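PDB 5LW6: Ddb_g0293866 from Dictyostelium discoideum, which carries an ADP-ribose binding macrodomain, the part of the longer protein in this chain, and probably binds poly-ADP-ribose and takes part in sensing DNA damage. Local coordinates for residues S55-F60 with K144-E149; D72-S77 with Q111-H116; M98-S103 with F125-I130. All coordinates share one frame; numbering follows the deposited sequence. Where two conformers were deposited one is given.

How the interactions relate
Interactions 1 and 3 lie in one mixed sheet, with centres about 11 Å apart. Strands 55-59 and 95-101 are neighbours there, joined by a probable hydrogen bond from Met-99 N to Phe-58 O. Interaction 2 sits on one face of that sheet, where helices 70-87 and 107-116 pack; its centre is about 18 Å from that of interaction 1 and about 14 Å from that of interaction 3. Along the chain, interactions 2 and 3 alternate their segments, and both fall within the loop closed by interaction 1. The Phe-60 ring and the Met-98 side chain extend to Ser-77 and Phe-113 on the helices, so on this face the three contacts share one packing layer.

Interaction 1: residues S55-F60 with K144-E149; sequences SLAFPF and KLFATE
Ser-55 and Lys-144 start the pairing, and from there the two strands run side by side at 14°. Ser-55 OG, turned between its own backbone N and carbonyl carbon (chi1 42°), takes the Lys-144 N-H at 2.9 Å in a nearly straight bond (166°); the same hydroxyl also bonds Glu-53. Next, Leu-145 N gives to Ser-55 O at 3.0 Å, Ala-57 N to Leu-145 O at 2.9 Å, and Ala-147 N to Ala-57 O at 2.9 Å. These bonds make parallel bridges of Leu-56 with Leu-145 and Ala-57 with Phe-146, between the two central strands of the macrodomain sheet, with strand 95-101 beyond one and strand 213-217 beyond the other. Packing is tight around Leu-56, Ala-57 and their buried partners. On one face, Leu-56 crosses Leu-145 at about a right angle, its CD1 lying 3.7 Å from Leu-145 CB, with Leu-248 of helix 237-253 lying on Leu-56 and Leu-252 on Leu-145. On the other face, Ala-57 CB meets Phe-146 CD2 obliquely at 3.9 Å. Past Ala-147 the strands part: the CA atoms of Pro-59 and Thr-148 are 6.6 Å apart, and Pro-59 has no N-H to continue the bonding. At this partly exposed end, Pro-59 and Glu-149 slide past each other in opposite directions, CG to CG 3.9 Å, while Ser-62 N holds Glu-149 OE2.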
ATOM      1  N   SER A  55      -4.527  -8.124  -7.476  1.00  9.99           N
ATOM      2  CA  SER A  55      -3.223  -8.578  -6.973  1.00  9.84           C
ATOM      3  C   SER A  55      -2.514  -7.267  -6.549  1.00 10.14           C
ATOM      4  O   SER A  55      -2.252  -6.433  -7.403  1.00 10.57           O
ATOM      5  CB  SER A  55      -2.374  -9.309  -7.991  1.00 10.79           C
ATOM      6  OG  SER A  55      -2.380  -8.733  -9.269  1.00 11.66           O
ATOM      7  N   LEU A  56      -2.259  -7.101  -5.274  1.00  9.80           N
ATOM      8  CA  LEU A  56      -1.711  -5.863  -4.683  1.00  9.95           C
ATOM      9  C   LEU A  56      -0.442  -6.124  -3.930  1.00 10.28           C
ATOM     10  O   LEU A  56      -0.445  -6.923  -3.019  1.00 10.70           O
ATOM     11  CB  LEU A  56      -2.687  -5.242  -3.701  1.00 10.20           C
ATOM     12  CG  LEU A  56      -2.199  -4.008  -2.949  1.00 10.02           C
ATOM     13  CD1 LEU A  56      -1.967  -2.806  -3.835  1.00 10.58           C
ATOM     14  CD2 LEU A  56      -3.226  -3.764  -1.854  1.00  9.94           C
ATOM     15  N   ALA A  57       0.615  -5.366  -4.278  1.00 10.02           N
ATOM     16  CA  ALA A  57       1.842  -5.317  -3.546  1.00 10.19           C
ATOM     17  C   ALA A  57       1.841  -4.048  -2.750  1.00  9.97           C
ATOM     18  O   ALA A  57       1.577  -2.978  -3.300  1.00  9.05           O
ATOM     19  CB  ALA A  57       3.026  -5.310  -4.492  1.00 10.89           C
ATOM     20  N   PHE A  58       2.053  -4.152  -1.433  1.00  8.94           N
ATOM     21  CA  PHE A  58       1.885  -2.951  -0.601  1.00  9.11           C
ATOM     22  C   PHE A  58       2.862  -2.982   0.529  1.00 10.01           C
ATOM     23  O   PHE A  58       3.292  -4.036   0.895  1.00  9.10           O
ATOM     24  CB  PHE A  58       0.452  -2.794  -0.077  1.00  9.85           C
ATOM     25  CG  PHE A  58      -0.025  -3.899   0.821  1.00  8.91           C
ATOM     26  CD1 PHE A  58      -0.484  -5.086   0.295  1.00 10.05           C
ATOM     27  CD2 PHE A  58      -0.034  -3.722   2.184  1.00 10.44           C
ATOM     28  CE1 PHE A  58      -0.924  -6.110   1.127  1.00 10.44           C
ATOM     29  CE2 PHE A  58      -0.509  -4.729   3.052  1.00 11.54           C
ATOM     30  CZ  PHE A  58      -0.978  -5.936   2.496  1.00 11.14           C
ATOM     31  N   PRO A  59       3.278  -1.799   1.011  1.00  9.84           N
ATOM     32  CA  PRO A  59       4.166  -1.763   2.133  1.00 10.85           C
ATOM     33  C   PRO A  59       3.463  -2.029   3.487  1.00 10.32           C
ATOM     34  O   PRO A  59       2.240  -2.021   3.569  1.00 10.09           O
ATOM     35  CB  PRO A  59       4.735  -0.332   2.031  1.00 11.97           C
ATOM     36  CG  PRO A  59       3.569   0.448   1.617  1.00 12.09           C
ATOM     37  CD  PRO A  59       2.866  -0.445   0.586  1.00 10.87           C
ATOM     38  N   PHE A  60       4.277  -2.343   4.506  1.00 11.62           N
ATOM     39  CA  PHE A  60       3.843  -2.444   5.900  1.00 11.47           C
ATOM     40  C   PHE A  60       3.707  -1.006   6.391  1.00 12.51           C
ATOM     41  O   PHE A  60       4.672  -0.357   6.837  1.00 11.41           O
ATOM     42  CB  PHE A  60       4.878  -3.268   6.637  1.00 11.72           C
ATOM     43  CG  PHE A  60       4.556  -3.627   8.056  1.00 11.04           C
ATOM     44  CD1 PHE A  60       3.274  -3.558   8.560  1.00 10.98           C
ATOM     45  CD2 PHE A  60       5.583  -4.185   8.890  1.00 10.95           C
ATOM     46  CE1 PHE A  60       2.974  -3.973   9.839  1.00 10.48           C
ATOM     47  CE2 PHE A  60       5.270  -4.576  10.211  1.00 11.09           C
ATOM     48  CZ  PHE A  60       3.982  -4.451  10.686  1.00 11.06           C
ATOM     49  N   LYS A 144      -0.759  -6.531 -10.083  1.00 11.23           N
ATOM     50  CA  LYS A 144      -1.248  -5.521 -10.960  1.00 11.27           C
ATOM     51  C   LYS A 144      -1.373  -4.132 -10.338  1.00 10.89           C
ATOM     52  O   LYS A 144      -1.400  -3.110 -11.075  1.00 10.83           O
ATOM     53  CB  LYS A 144      -2.570  -5.960 -11.600  1.00 13.88           C
ATOM     54  CG  LYS A 144      -2.335  -7.088 -12.570  1.00 16.87           C
ATOM     55  CD  LYS A 144      -3.612  -7.327 -13.370  1.00 19.98           C
ATOM     56  CE  LYS A 144      -3.548  -8.654 -14.177  1.00 22.03           C
ATOM     57  NZ  LYS A 144      -2.749  -8.300 -15.368  1.00 22.43           N
ATOM     58  N   LEU A 145      -1.432  -4.088  -9.000  1.00 10.02           N
ATOM     59  CA  LEU A 145      -1.528  -2.861  -8.264  1.00  9.99           C
ATOM     60  C   LEU A 145      -0.297  -2.782  -7.318  1.00 10.30           C
ATOM     61  O   LEU A 145       0.036  -3.722  -6.651  1.00 10.33           O
ATOM     62  CB  LEU A 145      -2.806  -2.692  -7.426  1.00 11.20           C
ATOM     63  CG  LEU A 145      -4.117  -2.732  -8.237  1.00 13.24           C
ATOM     64  CD1 LEU A 145      -4.474  -4.179  -8.362  1.00 14.90           C
ATOM     65  CD2 LEU A 145      -5.226  -1.946  -7.525  1.00 14.50           C
ATOM     66  N   PHE A 146       0.380  -1.643  -7.352  1.00  9.36           N
ATOM     67  CA  PHE A 146       1.602  -1.446  -6.569  1.00  9.07           C
ATOM     68  C   PHE A 146       1.413  -0.185  -5.737  1.00  9.14           C
ATOM     69  O   PHE A 146       1.220   0.874  -6.308  1.00 10.10           O
ATOM     70  CB  PHE A 146       2.819  -1.304  -7.481  1.00  9.55           C
ATOM     71  CG  PHE A 146       4.124  -1.278  -6.724  1.00  9.57           C
ATOM     72  CD1 PHE A 146       4.624  -0.098  -6.192  1.00 10.84           C
ATOM     73  CD2 PHE A 146       4.794  -2.419  -6.472  1.00 10.42           C
ATOM     74  CE1 PHE A 146       5.791  -0.050  -5.448  1.00 11.34           C
ATOM     75  CE2 PHE A 146       5.981  -2.416  -5.771  1.00 10.15           C
ATOM     76  CZ  PHE A 146       6.480  -1.274  -5.211  1.00 10.58           C
ATOM     77  N   ALA A 147       1.473  -0.323  -4.415  1.00  9.24           N
ATOM     78  CA  ALA A 147       1.255   0.782  -3.468  1.00  9.55           C
ATOM     79  C   ALA A 147       2.588   1.245  -2.932  1.00 10.21           C
ATOM     80  O   ALA A 147       3.495   0.414  -2.614  1.00 10.56           O
ATOM     81  CB  ALA A 147       0.402   0.351  -2.332  1.00  9.24           C
ATOM     82  N   THR A 148       2.696   2.566  -2.783  1.00 10.90           N
ATOM     83  CA  THR A 148       3.864   3.223  -2.211  1.00 11.64           C
ATOM     84  C   THR A 148       3.440   4.297  -1.217  1.00 12.45           C
ATOM     85  O   THR A 148       2.477   5.003  -1.452  1.00 10.40           O
ATOM     86  CB  THR A 148       4.746   3.822  -3.357  1.00 13.59           C
ATOM     87  OG1 THR A 148       5.974   4.328  -2.836  1.00 15.95           O
ATOM     88  CG2 THR A 148       4.056   4.892  -4.127  1.00 13.76           C
ATOM     89  N   GLU A 149       4.218   4.487  -0.153  1.00 12.84           N
ATOM     90  CA  GLU A 149       3.898   5.562   0.817  1.00 14.15           C
ATOM     91  C   GLU A 149       4.251   6.909   0.187  1.00 14.35           C
ATOM     92  O   GLU A 149       5.208   7.010  -0.582  1.00 14.47           O
ATOM     93  CB  GLU A 149       4.692   5.391   2.056  1.00 17.62           C
ATOM     94  CG  GLU A 149       4.263   4.120   2.788  1.00 20.77           C
ATOM     95  CD  GLU A 149       4.892   3.925   4.184  1.00 27.92           C
ATOM     96  OE1 GLU A 149       5.595   4.849   4.744  1.00 33.13           O
ATOM     97  OE2 GLU A 149       4.764   2.804   4.683  1.00 30.02           O
TER

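Interaction 2: residues D72-S77 with Q111-H116; sequences DATEIS and QSFKKH
With chi1 at -60°, Thr-74 turns OG1 back beside its own N, where it bonds Ile-70 O one helical turn earlier, and sends the methyl CG2 across to Ser-112 and Phe-113. Phe-113 and His-116 both set CG opposite the carbonyl carbon, and their rings reach from helix 107-116 to different parts of helix 70-87. The Thr-74 methyl is shared: CG2 lies 3.6 Å from Ser-112 CB and, approaching the ring obliquely, 3.8 Å from Phe-113 CE1. One turn further along, Ser-77 OG comes to the edge of the same ring, in its plane, 3.7 Å from Phe-113 CZ; the hydroxyl's hydrogen bond, a weak one, is with Tyr-245 OH. His-116 does something different. Its ring lies flat against the backbone of Glu-75, whose CA makes a CH-pi contact 4.2 Å from the ring centroid, set off toward the rim. A bond within its own helix helps hold the ring's rotation: His-116 ND1 gives to Ser-112 O at 2.9 Å, coming from above the carbonyl plane and not on a lone pair. That carbonyl also accepts the ordinary helical bond from His-116 N, the two donors arriving from opposite faces of its plane. The Glu-75 carboxylate stays apart, OE1 being 5.2 Å from His-116 NE2, so any electrostatic pull between them would probably be modest. No hydrogen bond links the two segments, whose axes stay 9.6 Å apart at closest and cross at -38°. Here two neighbouring helices cover part of one face of the sheet, beside helix 237-253, each the connection of a beta-alpha-beta crossover, as is characteristic of the layered alpha/beta/alpha macrodomain fold.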
ATOM      1  N   ASP A  72       1.784  -1.732  17.415  1.00 15.18           N
ATOM      2  CA  ASP A  72       0.475  -1.166  17.033  1.00 14.72           C
ATOM      3  C   ASP A  72       0.197  -1.366  15.528  1.00 14.20           C
ATOM      4  O   ASP A  72      -0.906  -1.804  15.131  1.00 12.44           O
ATOM      5  CB  ASP A  72       0.383   0.325  17.381  1.00 16.75           C
ATOM      6  CG  ASP A  72       0.376   0.606  18.892  1.00 24.51           C
ATOM      7  OD1 ASP A  72       0.031  -0.318  19.687  1.00 25.07           O
ATOM      8  OD2 ASP A  72       0.672   1.786  19.274  1.00 24.68           O
ATOM      9  N   ALA A  73       1.209  -1.123  14.706  1.00 12.89           N
ATOM     10  CA  ALA A  73       1.098  -1.316  13.237  1.00 12.32           C
ATOM     11  C   ALA A  73       0.855  -2.760  12.875  1.00 11.54           C
ATOM     12  O   ALA A  73       0.189  -3.073  11.914  1.00 11.64           O
ATOM     13  CB  ALA A  73       2.334  -0.832  12.515  1.00 13.06           C
ATOM     14  N   THR A  74       1.441  -3.664  13.601  1.00 12.18           N
ATOM     15  CA  THR A  74       1.239  -5.086  13.315  1.00 12.76           C
ATOM     16  C   THR A  74      -0.177  -5.491  13.586  1.00 13.94           C
ATOM     17  O   THR A  74      -0.800  -6.170  12.785  1.00 13.81           O
ATOM     18  CB  THR A  74       2.212  -5.945  14.152  1.00 13.69           C
ATOM     19  OG1 THR A  74       3.552  -5.576  13.798  1.00 13.29           O
ATOM     20  CG2 THR A  74       1.939  -7.461  13.957  1.00 15.49           C
ATOM     21  N   GLU A  75      -0.722  -5.072  14.730  1.00 12.85           N
ATOM     22  CA  GLU A  75      -2.085  -5.462  15.086  1.00 13.70           C
ATOM     23  C   GLU A  75      -3.081  -4.866  14.071  1.00 13.08           C
ATOM     24  O   GLU A  75      -4.041  -5.536  13.617  1.00 12.71           O
ATOM     25  CB  GLU A  75      -2.387  -4.989  16.529  1.00 18.80           C
ATOM     26  CG  GLU A  75      -3.684  -4.230  16.756  1.00 25.53           C
ATOM     27  CD  GLU A  75      -3.610  -3.477  18.061  1.00 33.94           C
ATOM     28  OE1 GLU A  75      -3.053  -4.061  19.061  1.00 34.93           O
ATOM     29  OE2 GLU A  75      -4.096  -2.319  18.079  1.00 34.03           O
ATOM     30  N   ILE A  76      -2.884  -3.604  13.724  1.00 10.71           N
ATOM     31  CA  ILE A  76      -3.801  -2.926  12.809  1.00 11.02           C
ATOM     32  C   ILE A  76      -3.721  -3.566  11.419  1.00 10.46           C
ATOM     33  O   ILE A  76      -4.739  -3.906  10.861  1.00 10.78           O
ATOM     34  CB  ILE A  76      -3.503  -1.438  12.740  1.00 11.85           C
ATOM     35  CG1 ILE A  76      -3.949  -0.762  14.009  1.00 12.91           C
ATOM     36  CG2 ILE A  76      -4.183  -0.756  11.540  1.00 13.72           C
ATOM     37  CD1 ILE A  76      -3.290   0.566  14.211  1.00 13.46           C
ATOM     38  N   SER A  77      -2.513  -3.760  10.900  1.00 10.92           N
ATOM     39  CA  SER A  77      -2.274  -4.340   9.626  1.00 11.95           C
ATOM     40  C   SER A  77      -2.925  -5.736   9.574  1.00 10.94           C
ATOM     41  O   SER A  77      -3.672  -6.083   8.648  1.00  9.07           O
ATOM     42  CB  SER A  77      -0.709  -4.540   9.458  1.00 13.68           C
ATOM     43  OG  SER A  77      -0.470  -5.092   8.224  1.00 18.58           O
ATOM     44  N   GLN A 111       5.198 -14.446  13.697  1.00 17.45           N
ATOM     45  CA  GLN A 111       4.355 -15.075  14.758  1.00 19.35           C
ATOM     46  C   GLN A 111       3.182 -14.187  15.191  1.00 16.80           C
ATOM     47  O   GLN A 111       2.118 -14.666  15.472  1.00 17.13           O
ATOM     48  CB  GLN A 111       5.207 -15.415  16.013  1.00 21.91           C
ATOM     49  CG  GLN A 111       6.099 -16.612  15.825  1.00 28.06           C
ATOM     50  CD  GLN A 111       6.946 -16.894  17.062  1.00 38.15           C
ATOM     51  OE1 GLN A 111       7.119 -16.037  17.951  1.00 41.55           O
ATOM     52  NE2 GLN A 111       7.465 -18.126  17.142  1.00 47.81           N
ATOM     53  N   SER A 112       3.386 -12.869  15.214  1.00 15.81           N
ATOM     54  CA  SER A 112       2.366 -11.937  15.628  0.50 16.65           C
ATOM     55  C   SER A 112       1.260 -11.945  14.606  1.00 15.20           C
ATOM     56  O   SER A 112       0.073 -11.956  14.971  1.00 16.89           O
ATOM     57  CB  SER A 112       2.901 -10.503  15.720  0.50 17.10           C
ATOM     58  OG  SER A 112       1.943  -9.712  16.393  0.50 18.64           O
ATOM     59  N   PHE A 113       1.626 -11.909  13.314  1.00 15.45           N
ATOM     60  CA  PHE A 113       0.639 -12.080  12.301  1.00 14.25           C
ATOM     61  C   PHE A 113      -0.115 -13.383  12.465  1.00 15.56           C
ATOM     62  O   PHE A 113      -1.364 -13.393  12.380  1.00 16.53           O
ATOM     63  CB  PHE A 113       1.174 -11.927  10.839  1.00 14.01           C
ATOM     64  CG  PHE A 113       1.309 -10.498  10.422  1.00 12.88           C
ATOM     65  CD1 PHE A 113       2.405  -9.805  10.753  1.00 15.07           C
ATOM     66  CD2 PHE A 113       0.381  -9.887   9.646  1.00 15.49           C
ATOM     67  CE1 PHE A 113       2.580  -8.460  10.377  1.00 16.55           C
ATOM     68  CE2 PHE A 113       0.483  -8.539   9.303  1.00 15.63           C
ATOM     69  CZ  PHE A 113       1.573  -7.803   9.671  1.00 15.19           C
ATOM     70  N   LYS A 114       0.608 -14.476  12.678  1.00 15.43           N
ATOM     71  CA  LYS A 114      -0.037 -15.767  12.846  1.00 18.74           C
ATOM     72  C   LYS A 114      -1.051 -15.769  13.967  1.00 15.46           C
ATOM     73  O   LYS A 114      -2.149 -16.323  13.818  1.00 16.86           O
ATOM     74  CB  LYS A 114       0.974 -16.849  13.197  1.00 20.85           C
ATOM     75  CG  LYS A 114       1.775 -17.393  12.067  1.00 28.76           C
ATOM     76  CD  LYS A 114       2.694 -18.545  12.559  1.00 31.16           C
ATOM     77  CE  LYS A 114       3.593 -19.094  11.435  1.00 33.69           C
ATOM     78  NZ  LYS A 114       4.404 -20.229  11.936  1.00 34.19           N
ATOM     79  N   LYS A 115      -0.744 -15.061  15.032  1.00 16.27           N
ATOM     80  CA  LYS A 115      -1.603 -14.988  16.183  1.00 16.98           C
ATOM     81  C   LYS A 115      -2.895 -14.246  15.844  1.00 17.88           C
ATOM     82  O   LYS A 115      -3.985 -14.716  16.165  1.00 17.41           O
ATOM     83  CB  LYS A 115      -0.846 -14.316  17.324  1.00 21.28           C
ATOM     84  CG  LYS A 115      -1.646 -14.004  18.554  1.00 27.69           C
ATOM     85  CD  LYS A 115      -0.907 -13.024  19.509  1.00 34.35           C
ATOM     86  CE  LYS A 115      -1.579 -13.018  20.907  1.00 43.67           C
ATOM     87  NZ  LYS A 115      -1.189 -11.975  21.935  1.00 45.79           N
ATOM     88  N   HIS A 116      -2.786 -13.142  15.117  1.00 14.93           N
ATOM     89  CA  HIS A 116      -3.977 -12.413  14.671  1.00 18.10           C
ATOM     90  C   HIS A 116      -4.822 -13.134  13.667  1.00 17.71           C
ATOM     91  O   HIS A 116      -5.960 -12.824  13.511  1.00 18.06           O
ATOM     92  CB  HIS A 116      -3.558 -11.013  14.130  1.00 18.36           C
ATOM     93  CG  HIS A 116      -3.137 -10.097  15.217  1.00 19.99           C
ATOM     94  ND1 HIS A 116      -1.823  -9.922  15.613  1.00 21.49           N
ATOM     95  CD2 HIS A 116      -3.884  -9.348  16.059  1.00 20.60           C
ATOM     96  CE1 HIS A 116      -1.786  -9.114  16.661  1.00 21.48           C
ATOM     97  NE2 HIS A 116      -3.017  -8.777  16.953  1.00 20.59           N
TER

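Interaction 3: residues M98-S103 with F125-I130; sequences MMVEKS and FEIIKI
Ile-127 sits in the apolar middle, touching Met-98 and Val-100 of the neighbouring strand. Strands 95-101 and 125-130 are the parallel pair of a beta-alpha-beta unit, and helix 107-116 between them covers this face through Leu-109, Ile-110 and Phe-113. Met-98, a selenomethionine, runs alongside Ile-127 in the same direction; its chain is extended to SE and then bends (chi3 79°), bringing CE within 3.9 Å of Ile-127 CD1. Ile-127 CG2 meets Val-100 CG2 at 3.6 Å. Cut back to an alanine here, the Ile-127 side chain would lose both branches, which would probably open a gap under helix 107-116 and leave the Met-98 methyl without one of its neighbours. Next to this cluster, the Phe-125 ring presents its edge to Met-98 CB, with CE1 3.8 Å away. On the opposite face of the sheet, Ile-130 CD1 approaches Met-99 CB at 4.2 Å. The backbones are stitched by five N-H...O bonds, beginning with Met-98 N to Glu-126 O (2.8 Å) and alternating from strand to strand. Toward the exposed end the lysines take over: the aliphatic parts of Lys-102 and Lys-129 meet, CG to CD 4.2 Å, while Lys-102 NZ pairs with Glu-131 in a salt bridge. The last of the five bonds, Lys-102 N to Ile-130 O at 2.8 Å, is bent to 132° at the hydrogen.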
HETATM    1  N   MSE A  98       2.633  -8.250   1.062  1.00 11.99           N
HETATM    2  CA  MSE A  98       3.033  -7.124   1.882  1.00 11.63           C
HETATM    3  C   MSE A  98       4.532  -7.125   1.955  1.00 13.65           C
HETATM    4  O   MSE A  98       5.179  -8.067   2.373  1.00 12.29           O
HETATM    5  CB  MSE A  98       2.449  -7.133   3.255  1.00 12.15           C
HETATM    6  CG  MSE A  98       2.788  -5.898   4.053  1.00 12.96           C
HETATM    7 SE   MSE A  98       1.887  -5.881   5.815  1.00 22.49          SE
HETATM    8  CE  MSE A  98       3.084  -7.033   6.584  1.00 12.20           C
HETATM    9  N   MSE A  99       5.128  -6.008   1.615  1.00 11.76           N
HETATM   10  CA  MSE A  99       6.563  -5.889   1.528  1.00 13.20           C
HETATM   11  C   MSE A  99       7.070  -5.322   2.835  1.00 12.33           C
HETATM   12  O   MSE A  99       6.706  -4.242   3.225  1.00 12.91           O
HETATM   13  CB  MSE A  99       6.919  -4.907   0.380  1.00 14.54           C
HETATM   14  CG  MSE A  99       6.346  -5.463  -0.939  1.00 17.10           C
HETATM   15 SE   MSE A  99       6.665  -4.299  -2.476  1.00 22.28          SE
HETATM   16  CE  MSE A  99       5.285  -2.879  -2.060  1.00 17.16           C
ATOM     17  N   VAL A 100       7.954  -6.021   3.500  1.00 12.07           N
ATOM     18  CA  VAL A 100       8.498  -5.648   4.789  1.00 11.62           C
ATOM     19  C   VAL A 100      10.029  -5.466   4.695  1.00 11.80           C
ATOM     20  O   VAL A 100      10.750  -6.346   4.203  1.00 13.73           O
ATOM     21  CB  VAL A 100       8.125  -6.708   5.887  1.00 11.87           C
ATOM     22  CG1 VAL A 100       8.788  -6.391   7.202  1.00 12.40           C
ATOM     23  CG2 VAL A 100       6.616  -6.908   6.006  1.00 12.33           C
ATOM     24  N   GLU A 101      10.540  -4.331   5.172  1.00 12.42           N
ATOM     25  CA  GLU A 101      11.971  -4.105   5.097  1.00 15.03           C
ATOM     26  C   GLU A 101      12.700  -5.061   6.050  1.00 14.39           C
ATOM     27  O   GLU A 101      12.179  -5.474   7.103  1.00 13.75           O
ATOM     28  CB  GLU A 101      12.292  -2.639   5.325  1.00 18.01           C
ATOM     29  CG  GLU A 101      11.782  -1.749   4.178  1.00 20.13           C
ATOM     30  CD  GLU A 101      12.007  -0.255   4.415  1.00 25.43           C
ATOM     31  OE1 GLU A 101      12.840   0.089   5.294  1.00 24.85           O
ATOM     32  OE2 GLU A 101      11.286   0.571   3.777  1.00 24.54           O
ATOM     33  N   LYS A 102      13.871  -5.493   5.617  1.00 14.92           N
ATOM     34  CA  LYS A 102      14.654  -6.528   6.360  1.00 16.66           C
ATOM     35  C   LYS A 102      14.785  -6.172   7.812  1.00 15.36           C
ATOM     36  O   LYS A 102      14.791  -7.047   8.703  1.00 15.86           O
ATOM     37  CB  LYS A 102      16.061  -6.576   5.774  1.00 21.60           C
ATOM     38  CG  LYS A 102      16.931  -7.694   6.330  1.00 29.67           C
ATOM     39  CD  LYS A 102      18.333  -7.727   5.671  1.00 36.65           C
ATOM     40  CE  LYS A 102      19.134  -6.450   5.941  1.00 42.50           C
ATOM     41  NZ  LYS A 102      20.420  -6.367   5.175  1.00 50.18           N
ATOM     42  N   SER A 103      15.019  -4.918   8.056  1.00 15.74           N
ATOM     43  CA  SER A 103      15.237  -4.486   9.440  1.00 16.45           C
ATOM     44  C   SER A 103      14.055  -4.749  10.350  1.00 16.42           C
ATOM     45  O   SER A 103      14.212  -4.920  11.554  1.00 14.34           O
ATOM     46  CB  SER A 103      15.684  -3.051   9.489  1.00 17.52           C
ATOM     47  OG  SER A 103      14.709  -2.076   9.251  1.00 17.94           O
ATOM     48  N   PHE A 125      -2.407 -14.352   1.180  1.00 13.54           N
ATOM     49  CA  PHE A 125      -1.572 -13.303   1.772  1.00 12.20           C
ATOM     50  C   PHE A 125      -0.172 -13.766   1.994  1.00 13.07           C
ATOM     51  O   PHE A 125       0.044 -14.869   2.556  1.00 11.64           O
ATOM     52  CB  PHE A 125      -2.150 -12.896   3.101  1.00 11.94           C
ATOM     53  CG  PHE A 125      -1.313 -11.919   3.833  1.00 12.13           C
ATOM     54  CD1 PHE A 125      -0.951 -10.716   3.256  1.00 12.22           C
ATOM     55  CD2 PHE A 125      -0.852 -12.222   5.103  1.00 12.54           C
ATOM     56  CE1 PHE A 125      -0.148  -9.831   3.973  1.00 13.34           C
ATOM     57  CE2 PHE A 125      -0.093 -11.348   5.825  1.00 13.60           C
ATOM     58  CZ  PHE A 125       0.281 -10.152   5.233  1.00 14.06           C
ATOM     59  N   GLU A 126       0.798 -13.012   1.476  1.00 11.64           N
ATOM     60  CA  GLU A 126       2.218 -13.319   1.723  1.00 13.79           C
ATOM     61  C   GLU A 126       2.962 -12.096   2.180  1.00 13.67           C
ATOM     62  O   GLU A 126       2.599 -10.958   1.812  1.00 11.74           O
ATOM     63  CB  GLU A 126       2.915 -13.737   0.429  1.00 18.26           C
ATOM     64  CG  GLU A 126       2.305 -14.960  -0.185  1.00 22.94           C
ATOM     65  CD  GLU A 126       3.001 -15.414  -1.475  1.00 33.47           C
ATOM     66  OE1 GLU A 126       3.850 -14.642  -2.045  1.00 31.78           O
ATOM     67  OE2 GLU A 126       2.665 -16.573  -1.907  1.00 42.45           O
ATOM     68  N   ILE A 127       3.989 -12.332   2.986  1.00 13.90           N
ATOM     69  CA  ILE A 127       4.931 -11.254   3.383  1.00 13.45           C
ATOM     70  C   ILE A 127       6.197 -11.478   2.669  1.00 14.68           C
ATOM     71  O   ILE A 127       6.740 -12.589   2.703  1.00 15.63           O
ATOM     72  CB  ILE A 127       5.144 -11.257   4.913  1.00 14.77           C
ATOM     73  CG1 ILE A 127       3.869 -10.789   5.611  1.00 15.96           C
ATOM     74  CG2 ILE A 127       6.319 -10.398   5.291  1.00 15.00           C
ATOM     75  CD1 ILE A 127       3.888 -10.776   7.113  1.00 16.43           C
ATOM     76  N   ILE A 128       6.729 -10.456   2.035  1.00 13.97           N
ATOM     77  CA  ILE A 128       7.931 -10.525   1.210  1.00 16.20           C
ATOM     78  C   ILE A 128       8.938  -9.585   1.842  1.00 15.54           C
ATOM     79  O   ILE A 128       8.615  -8.403   2.062  1.00 14.80           O
ATOM     80  CB  ILE A 128       7.668  -9.943  -0.193  1.00 17.76           C
ATOM     81  CG1 ILE A 128       6.502 -10.680  -0.838  1.00 22.48           C
ATOM     82  CG2 ILE A 128       8.916  -9.924  -1.086  1.00 19.20           C
ATOM     83  CD1 ILE A 128       6.668 -12.169  -0.883  1.00 21.99           C
ATOM     84  N   LYS A 129      10.122 -10.100   2.150  1.00 15.27           N
ATOM     85  CA  LYS A 129      11.198  -9.310   2.749  1.00 16.64           C
ATOM     86  C   LYS A 129      11.926  -8.565   1.656  1.00 16.31           C
ATOM     87  O   LYS A 129      12.258  -9.190   0.643  1.00 17.46           O
ATOM     88  CB  LYS A 129      12.163 -10.272   3.467  1.00 18.47           C
ATOM     89  CG  LYS A 129      13.304  -9.565   4.205  1.00 24.60           C
ATOM     90  CD  LYS A 129      14.168 -10.512   5.036  1.00 30.54           C
ATOM     91  CE  LYS A 129      14.988 -11.460   4.193  1.00 36.00           C
ATOM     92  NZ  LYS A 129      15.728 -12.376   5.111  1.00 39.42           N
ATOM     93  N   ILE A 130      12.098  -7.254   1.786  1.00 14.81           N
ATOM     94  CA  ILE A 130      12.879  -6.476   0.852  1.00 16.09           C
ATOM     95  C   ILE A 130      14.011  -5.799   1.619  1.00 17.19           C
ATOM     96  O   ILE A 130      13.881  -5.541   2.824  1.00 15.45           O
ATOM     97  CB  ILE A 130      11.980  -5.469   0.064  1.00 16.44           C
ATOM     98  CG1 ILE A 130      11.291  -4.452   1.004  1.00 16.11           C
ATOM     99  CG2 ILE A 130      10.951  -6.266  -0.758  1.00 16.28           C
ATOM    100  CD1 ILE A 130      10.803  -3.184   0.340  1.00 17.79           C
TER